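Local coordinates for protein N-acetylneuraminate lyase (Peptoclostridium difficile, PDB 4WOZ) that is a lyase of the dihydrodipicolinate synthetase family, built on a TIM barrel and assembled from four copies of the chain, at residues C48-L53 against E83-I88; G199-M204 against S218-N223; R228-L233 against L243-V248. All blocks are in the same frame, centred on the assembly; numbering follows the deposited sequence.

Contact 1 (C48-L53 against E83-I88); sequences CKVDGL and EEIKLI
Strands 52-55 and 86-90, parallel neighbours in the barrel, begin to pair where G52 meets K86 and L53 meets L87. K86 bonds on both sides of G52: K86 N donates to D51 O (3.2 Å), arriving in the carbonyl plane on a lone pair, and K86 O accepts from L53 N (3.0 Å), tilted 24° from its carbonyl plane. One step on, I88 N meets L53 O at 3.0 Å with a C=O...N angle of 168°, almost head-on. G52, with no side chain, lets the strands come close, its CA 3.1 Å from K86 O.

I85, just ahead of its strand, supplies most of the apolar contact. Its CG1 branch lies between backbone N and carbonyl carbon (chi1 64°), which carries CD1 over the G52 backbone, 3.5 Å from G52 CA, and on to L53 CG at 3.6 Å. The two side chains cross at a slant, while I85 CB rests 3.5 Å from D51 O.

The pair belongs to the beta-alpha-beta unit of strand 52-55, helix 67-81 and strand 86-90, the repeating element of a TIM barrel. L53 and L87 share the face that packs on this helix, both touching V81, and meet each other through L53 CB and L87 CD2, 4.0 Å apart. The side chain of K86 lies on the other face and runs out extended, its methylene chain starting past D51 O and its amino group bonded to the carbonyls of D14 and K16. The carboxylate of D51 accepts from I18 N, and the nearby opposite charge of K86 is not in contact with it.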
# COMPACT_ATOMS: atom_id res chain seq x y z
N CYS A 48 24.84 -14.48 -25.16
CA CYS A 48 24.15 -14.83 -23.93
C CYS A 48 23.73 -16.30 -23.93
O CYS A 48 23.59 -16.90 -22.87
CB CYS A 48 22.91 -13.95 -23.75
SG CYS A 48 23.29 -12.20 -23.63
N LYS A 49 23.55 -16.87 -25.11
CA LYS A 49 23.16 -18.27 -25.24
C LYS A 49 21.84 -18.61 -24.53
O LYS A 49 21.73 -19.65 -23.87
CB LYS A 49 24.26 -19.18 -24.69
CG LYS A 49 25.50 -19.32 -25.58
CD LYS A 49 25.17 -20.05 -26.88
CE LYS A 49 26.43 -20.52 -27.62
NZ LYS A 49 27.34 -19.41 -28.05
N VAL A 50 20.84 -17.74 -24.64
CA VAL A 50 19.57 -18.02 -24.00
C VAL A 50 18.80 -19.06 -24.82
O VAL A 50 19.11 -19.31 -25.98
CB VAL A 50 18.70 -16.74 -23.85
CG1 VAL A 50 19.34 -15.80 -22.84
CG2 VAL A 50 18.56 -16.05 -25.19
N ASP A 51 17.79 -19.67 -24.20
CA ASP A 51 16.98 -20.68 -24.87
C ASP A 51 15.93 -20.05 -25.77
O ASP A 51 15.36 -20.72 -26.63
CB ASP A 51 16.28 -21.56 -23.83
CG ASP A 51 17.26 -22.32 -22.97
OD1 ASP A 51 18.05 -23.10 -23.54
OD2 ASP A 51 17.25 -22.14 -21.73
N GLY A 52 15.68 -18.77 -25.57
CA GLY A 52 14.69 -18.09 -26.38
C GLY A 52 14.54 -16.64 -25.99
O GLY A 52 15.25 -16.14 -25.11
N LEU A 53 13.62 -15.95 -26.66
CA LEU A 53 13.37 -14.55 -26.40
C LEU A 53 11.91 -14.33 -26.08
O LEU A 53 11.03 -15.02 -26.62
CB LEU A 53 13.75 -13.70 -27.61
CG LEU A 53 15.21 -13.75 -28.10
CD1 LEU A 53 15.36 -12.90 -29.35
CD2 LEU A 53 16.14 -13.24 -27.00
N GLU A 83 14.54 -20.09 -36.72
CA GLU A 83 14.28 -21.16 -35.81
C GLU A 83 15.38 -21.57 -34.89
O GLU A 83 15.39 -22.52 -34.29
CB GLU A 83 13.77 -22.36 -36.51
CG GLU A 83 13.05 -22.00 -37.75
CD GLU A 83 11.62 -21.89 -37.56
OE1 GLU A 83 10.96 -21.73 -38.54
OE2 GLU A 83 11.17 -21.95 -36.45
N GLU A 84 16.34 -20.75 -34.84
CA GLU A 84 17.47 -21.02 -33.97
C GLU A 84 17.07 -21.20 -32.50
O GLU A 84 17.51 -22.14 -31.84
CB GLU A 84 18.51 -19.91 -34.12
CG GLU A 84 19.81 -20.15 -33.37
CD GLU A 84 20.98 -19.42 -33.99
OE1 GLU A 84 20.74 -18.43 -34.71
OE2 GLU A 84 22.14 -19.83 -33.75
N ILE A 85 16.24 -20.29 -31.98
CA ILE A 85 15.78 -20.41 -30.60
C ILE A 85 14.27 -20.21 -30.52
O ILE A 85 13.63 -19.86 -31.51
CB ILE A 85 16.45 -19.38 -29.66
CG1 ILE A 85 16.05 -17.96 -30.07
CG2 ILE A 85 17.97 -19.56 -29.69
CD1 ILE A 85 16.56 -16.90 -29.13
N LYS A 86 13.71 -20.45 -29.34
CA LYS A 86 12.27 -20.32 -29.11
C LYS A 86 11.82 -18.87 -29.00
O LYS A 86 12.60 -17.99 -28.62
CB LYS A 86 11.89 -21.07 -27.83
CG LYS A 86 12.25 -22.54 -27.86
CD LYS A 86 12.13 -23.16 -26.48
CE LYS A 86 12.88 -24.48 -26.42
NZ LYS A 86 12.89 -25.04 -25.04
N LEU A 87 10.56 -18.64 -29.31
CA LEU A 87 9.99 -17.30 -29.27
C LEU A 87 8.64 -17.25 -28.58
O LEU A 87 7.73 -18.03 -28.88
CB LEU A 87 9.83 -16.75 -30.68
CG LEU A 87 11.09 -16.42 -31.48
CD1 LEU A 87 10.69 -16.02 -32.89
CD2 LEU A 87 11.86 -15.31 -30.79
N ILE A 88 8.52 -16.32 -27.64
CA ILE A 88 7.28 -16.10 -26.91
C ILE A 88 6.90 -14.65 -27.20
O ILE A 88 7.72 -13.74 -27.08
CB ILE A 88 7.45 -16.27 -25.39
CG1 ILE A 88 7.79 -17.73 -25.07
CG2 ILE A 88 6.16 -15.86 -24.68
CD1 ILE A 88 8.00 -17.98 -23.58

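Contact 2 (G199-M204 against S218-N223); sequences GFDEMM and STFNVN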
# COMPACT_ATOMS: atom_id res chain seq x y z
N GLY A 199 10.20 -14.35 -12.86
CA GLY A 199 10.38 -13.08 -13.53
C GLY A 199 11.17 -12.08 -12.71
O GLY A 199 11.23 -10.90 -13.05
N PHE A 200 11.79 -12.55 -11.63
CA PHE A 200 12.58 -11.70 -10.75
C PHE A 200 14.05 -12.13 -10.79
O PHE A 200 14.48 -12.99 -10.03
CB PHE A 200 12.03 -11.81 -9.33
CG PHE A 200 11.14 -13.00 -9.13
CD1 PHE A 200 11.64 -14.29 -9.24
CD2 PHE A 200 9.78 -12.83 -8.90
CE1 PHE A 200 10.80 -15.40 -9.12
CE2 PHE A 200 8.93 -13.93 -8.78
CZ PHE A 200 9.44 -15.21 -8.89
N ASP A 201 14.81 -11.53 -11.70
CA ASP A 201 16.22 -11.84 -11.89
C ASP A 201 17.04 -11.91 -10.61
O ASP A 201 17.87 -12.81 -10.45
CB ASP A 201 16.85 -10.81 -12.84
CG ASP A 201 16.10 -10.70 -14.18
OD1 ASP A 201 14.95 -11.17 -14.26
OD2 ASP A 201 16.67 -10.14 -15.13
N GLU A 202 16.82 -10.96 -9.71
CA GLU A 202 17.55 -10.89 -8.45
C GLU A 202 17.16 -11.98 -7.44
O GLU A 202 17.75 -12.07 -6.36
CB GLU A 202 17.37 -9.52 -7.78
CG GLU A 202 15.95 -9.22 -7.30
CD GLU A 202 15.04 -8.70 -8.40
OE1 GLU A 202 15.09 -9.23 -9.54
OE2 GLU A 202 14.25 -7.77 -8.13
N MET A 203 16.16 -12.80 -7.79
CA MET A 203 15.71 -13.87 -6.90
C MET A 203 15.63 -15.20 -7.66
O MET A 203 14.83 -16.07 -7.33
CB MET A 203 14.34 -13.51 -6.31
CG MET A 203 14.35 -12.20 -5.49
SD MET A 203 12.74 -11.76 -4.73
CE MET A 203 12.06 -10.67 -5.97
N MET A 204 16.48 -15.34 -8.67
CA MET A 204 16.51 -16.54 -9.49
C MET A 204 16.81 -17.82 -8.72
O MET A 204 16.13 -18.84 -8.90
CB MET A 204 17.52 -16.36 -10.63
CG MET A 204 17.63 -17.55 -11.59
SD MET A 204 18.74 -17.22 -12.97
CE MET A 204 17.79 -17.85 -14.36
N SER A 218 14.88 -9.38 -17.83
CA SER A 218 15.39 -8.24 -18.58
C SER A 218 16.92 -8.15 -18.53
O SER A 218 17.54 -7.70 -19.48
CB SER A 218 14.80 -6.95 -18.02
OG SER A 218 15.28 -6.72 -16.71
N THR A 219 17.52 -8.57 -17.41
CA THR A 219 18.96 -8.48 -17.27
C THR A 219 19.71 -9.56 -18.02
O THR A 219 20.93 -9.49 -18.16
CB THR A 219 19.40 -8.53 -15.79
OG1 THR A 219 19.15 -9.83 -15.24
CG2 THR A 219 18.65 -7.48 -14.99
N PHE A 220 18.98 -10.56 -18.52
CA PHE A 220 19.59 -11.65 -19.28
C PHE A 220 20.16 -11.14 -20.61
O PHE A 220 21.00 -11.79 -21.22
CB PHE A 220 18.57 -12.76 -19.52
CG PHE A 220 18.05 -13.41 -18.26
CD1 PHE A 220 18.53 -13.02 -17.01
CD2 PHE A 220 17.06 -14.38 -18.32
CE1 PHE A 220 18.03 -13.60 -15.84
CE2 PHE A 220 16.55 -14.97 -17.16
CZ PHE A 220 17.04 -14.57 -15.91
N ASN A 221 19.68 -9.98 -21.06
CA ASN A 221 20.18 -9.40 -22.30
C ASN A 221 21.69 -9.14 -22.20
O ASN A 221 22.39 -9.16 -23.21
CB ASN A 221 19.46 -8.09 -22.61
CG ASN A 221 18.07 -8.30 -23.15
OD1 ASN A 221 17.88 -8.49 -24.35
ND2 ASN A 221 17.08 -8.27 -22.26
N VAL A 222 22.17 -8.88 -20.99
CA VAL A 222 23.59 -8.61 -20.78
C VAL A 222 24.24 -9.56 -19.77
O VAL A 222 25.47 -9.57 -19.64
CB VAL A 222 23.84 -7.17 -20.26
CG1 VAL A 222 23.50 -6.16 -21.33
CG2 VAL A 222 23.02 -6.92 -18.99
N ASN A 223 23.43 -10.34 -19.07
CA ASN A 223 23.95 -11.24 -18.05
C ASN A 223 23.49 -12.68 -18.24
O ASN A 223 23.46 -13.45 -17.29
CB ASN A 223 23.52 -10.72 -16.66
CG ASN A 223 24.37 -11.27 -15.53
OD1 ASN A 223 25.59 -11.33 -15.64
ND2 ASN A 223 23.72 -11.67 -14.44
O HOH W 1 13.51 -9.03 -15.07
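D201 OD2 is gripped twice by one residue. T219 OG1 donates to it over a short 2.5 Å, on the anti side of the oxygen and 16° out of the carboxylate plane, and T219 N donates at 2.9 Å, nearly along the C-O axis. T219 can offer both donors together because its hydroxyl stands between the backbone N and the carbonyl carbon (chi1 69°), on the side from which D201 reaches in tip to tip; T219 CG2 also rests against OD2. The other oxygen is tied through water: water 1 donates to D201 OD1 at 2.7 Å and accepts from S218 N at 3.1 Å. These bonds restrain the rotation of the carboxylate, and the two donors on OD2 and the water on OD1 would be expected to favour its charged form.

The same carboxylate lies close to the F220 ring, OD2 being 3.8 Å from F220 CE1, with the two planes 25° apart. M204 approaches that ring as well, its methyl CE 3.7 Å from F220 CZ and its sulfur oblique to the ring, a Met-aromatic contact with SD 5.4 Å from the centroid. I18 of strand 17-21 touches both M204 and F220. Beside this buried patch, M203 and E202 pack on F181 and Y182 of the second subunit.

The contact joins the loop after barrel strand 195-198 to the turn after strand 214-217 and the first part of helix 220-235, at the carboxyl end of the strands, where TIM-barrel enzymes carry their active sites.

Contact 3 (R228-L233 against L243-V248); sequences RQIFEL and LEVQHV
Q229 lays its amide oxygen against V245, OE1 lying 4.0 Å from V245 CG1, with the two side chains at about a right angle near the exposed border of the contact. I230, buried, comes next and touches two residues of the facing helix. Its CG1 presses on V245 CG1 at 3.4 Å, tighter than usual van der Waals contact, and its CD1 passes on to Q246, 3.7 Å from Q246 CA and as far from Q246 OE1. Q246 starts out with CG anti to the backbone N (chi1 -176°) and then bends at chi2 (75°), so its amide turns across the end of the isoleucine. That amide is held by partners outside the pair: NE2 bonds to N250 OD1 and OE1 accepts from L205 N.

The arrangement is an antiparallel helix pair, with axes 8.9 Å apart at 157°, joining helix 220-235, which follows the last barrel strand, to helix 239-259 through a short connection. On the former helix R228 NH1 makes a salt bridge with E232 OE2 (2.8 Å), one turn on. L233 then meets the other branch of V245, its CD1 4.0 Å from V245 CG2, so that V245 sits among three residues of the facing helix. Beyond the pair, H247 ND1 bonds to E185 OE2 of the second subunit.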
# COMPACT_ATOMS: atom_id res chain seq x y z
N ARG A 228 22.34 -18.36 -16.64
CA ARG A 228 22.34 -19.78 -16.96
C ARG A 228 23.13 -20.56 -15.91
O ARG A 228 22.72 -21.66 -15.52
CB ARG A 228 22.94 -20.02 -18.35
CG ARG A 228 22.99 -21.50 -18.75
CD ARG A 228 23.37 -21.68 -20.21
NE ARG A 228 22.32 -21.22 -21.12
CZ ARG A 228 21.22 -21.91 -21.40
NH1 ARG A 228 21.01 -23.09 -20.84
NH2 ARG A 228 20.31 -21.40 -22.22
N GLN A 229 24.25 -20.01 -15.45
CA GLN A 229 25.04 -20.70 -14.42
C GLN A 229 24.21 -20.87 -13.15
O GLN A 229 24.22 -21.93 -12.53
CB GLN A 229 26.32 -19.92 -14.11
CG GLN A 229 27.22 -19.67 -15.32
CD GLN A 229 28.50 -18.92 -14.98
OE1 GLN A 229 28.47 -17.91 -14.28
NE2 GLN A 229 29.63 -19.42 -15.47
N ILE A 230 23.49 -19.82 -12.75
CA ILE A 230 22.66 -19.90 -11.54
C ILE A 230 21.63 -21.02 -11.68
O ILE A 230 21.50 -21.86 -10.80
CB ILE A 230 21.91 -18.57 -11.26
CG1 ILE A 230 22.91 -17.46 -10.92
CG2 ILE A 230 20.93 -18.75 -10.10
CD1 ILE A 230 22.29 -16.10 -10.77
N PHE A 231 20.90 -21.01 -12.79
CA PHE A 231 19.87 -22.01 -13.04
C PHE A 231 20.46 -23.43 -13.08
O PHE A 231 20.01 -24.32 -12.37
CB PHE A 231 19.17 -21.70 -14.36
CG PHE A 231 17.87 -22.44 -14.56
CD1 PHE A 231 16.79 -22.21 -13.73
CD2 PHE A 231 17.74 -23.37 -15.59
CE1 PHE A 231 15.58 -22.90 -13.91
CE2 PHE A 231 16.54 -24.06 -15.79
CZ PHE A 231 15.46 -23.82 -14.94
N GLU A 232 21.49 -23.62 -13.90
CA GLU A 232 22.11 -24.93 -14.04
C GLU A 232 22.85 -25.45 -12.81
O GLU A 232 22.80 -26.64 -12.52
CB GLU A 232 23.01 -24.93 -15.28
CG GLU A 232 22.19 -25.13 -16.55
CD GLU A 232 22.97 -24.91 -17.83
OE1 GLU A 232 24.21 -25.07 -17.81
OE2 GLU A 232 22.34 -24.59 -18.86
N LEU A 233 23.54 -24.58 -12.08
CA LEU A 233 24.22 -25.02 -10.87
C LEU A 233 23.16 -25.49 -9.87
O LEU A 233 23.33 -26.51 -9.20
CB LEU A 233 25.03 -23.87 -10.25
CG LEU A 233 26.34 -23.52 -10.95
CD1 LEU A 233 26.81 -22.15 -10.48
CD2 LEU A 233 27.39 -24.59 -10.66
N LEU A 243 24.74 -19.57 -5.22
CA LEU A 243 24.60 -18.39 -4.38
C LEU A 243 25.67 -17.34 -4.68
O LEU A 243 25.41 -16.15 -4.68
CB LEU A 243 24.68 -18.77 -2.90
CG LEU A 243 24.60 -17.61 -1.91
CD1 LEU A 243 23.34 -16.79 -2.17
CD2 LEU A 243 24.61 -18.15 -0.49
N GLU A 244 26.89 -17.80 -4.93
CA GLU A 244 27.97 -16.89 -5.23
C GLU A 244 27.73 -16.18 -6.57
O GLU A 244 28.05 -15.00 -6.71
CB GLU A 244 29.31 -17.63 -5.25
CG GLU A 244 30.49 -16.69 -5.23
CD GLU A 244 30.34 -15.60 -4.17
OE1 GLU A 244 30.28 -15.94 -2.97
OE2 GLU A 244 30.26 -14.41 -4.55
N VAL A 245 27.16 -16.88 -7.54
CA VAL A 245 26.89 -16.26 -8.83
C VAL A 245 25.72 -15.29 -8.67
O VAL A 245 25.66 -14.25 -9.33
CB VAL A 245 26.56 -17.32 -9.93
CG1 VAL A 245 26.19 -16.64 -11.24
CG2 VAL A 245 27.76 -18.24 -10.15
N GLN A 246 24.78 -15.63 -7.79
CA GLN A 246 23.62 -14.77 -7.53
C GLN A 246 24.08 -13.50 -6.79
O GLN A 246 23.47 -12.45 -6.95
CB GLN A 246 22.59 -15.49 -6.67
CG GLN A 246 21.32 -14.67 -6.44
CD GLN A 246 20.41 -14.62 -7.66
OE1 GLN A 246 19.80 -15.62 -8.02
NE2 GLN A 246 20.33 -13.46 -8.30
N HIS A 247 25.12 -13.63 -5.97
CA HIS A 247 25.64 -12.48 -5.23
C HIS A 247 26.21 -11.46 -6.21
O HIS A 247 25.91 -10.27 -6.12
CB HIS A 247 26.74 -12.89 -4.25
CG HIS A 247 26.23 -13.42 -2.95
ND1 HIS A 247 25.08 -12.96 -2.35
CD2 HIS A 247 26.75 -14.34 -2.10
CE1 HIS A 247 24.91 -13.56 -1.19
NE2 HIS A 247 25.91 -14.41 -1.01
N VAL A 248 27.03 -11.93 -7.15
CA VAL A 248 27.62 -11.03 -8.14
C VAL A 248 26.51 -10.48 -9.04
O VAL A 248 26.51 -9.30 -9.40
CB VAL A 248 28.66 -11.76 -9.02
CG1 VAL A 248 29.19 -10.82 -10.11
CG2 VAL A 248 29.81 -12.26 -8.14

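Contacts 1 and 2 are buried, whereas contact 3 lies farther out and is only partly covered. Their chemistry differs with place: contact 1 is backbone pairing within the barrel sheet, contact 2 a loop carboxylate held by T219 and a water, and contact 3 apolar helix packing. Contacts 2 and 3 share helix 220-235, and M204 CG touches I230 CG2 at 3.8 Å. R228 of contact 3 ties back to contact 1 through a salt bridge to D51 and a probable hydrogen bond to K49 O, while C48 SG packs on the backbone oxygens of F220 and N221 in contact 2. Both contact 2 and contact 3 also touch the second subunit; no other chain touches contact 1.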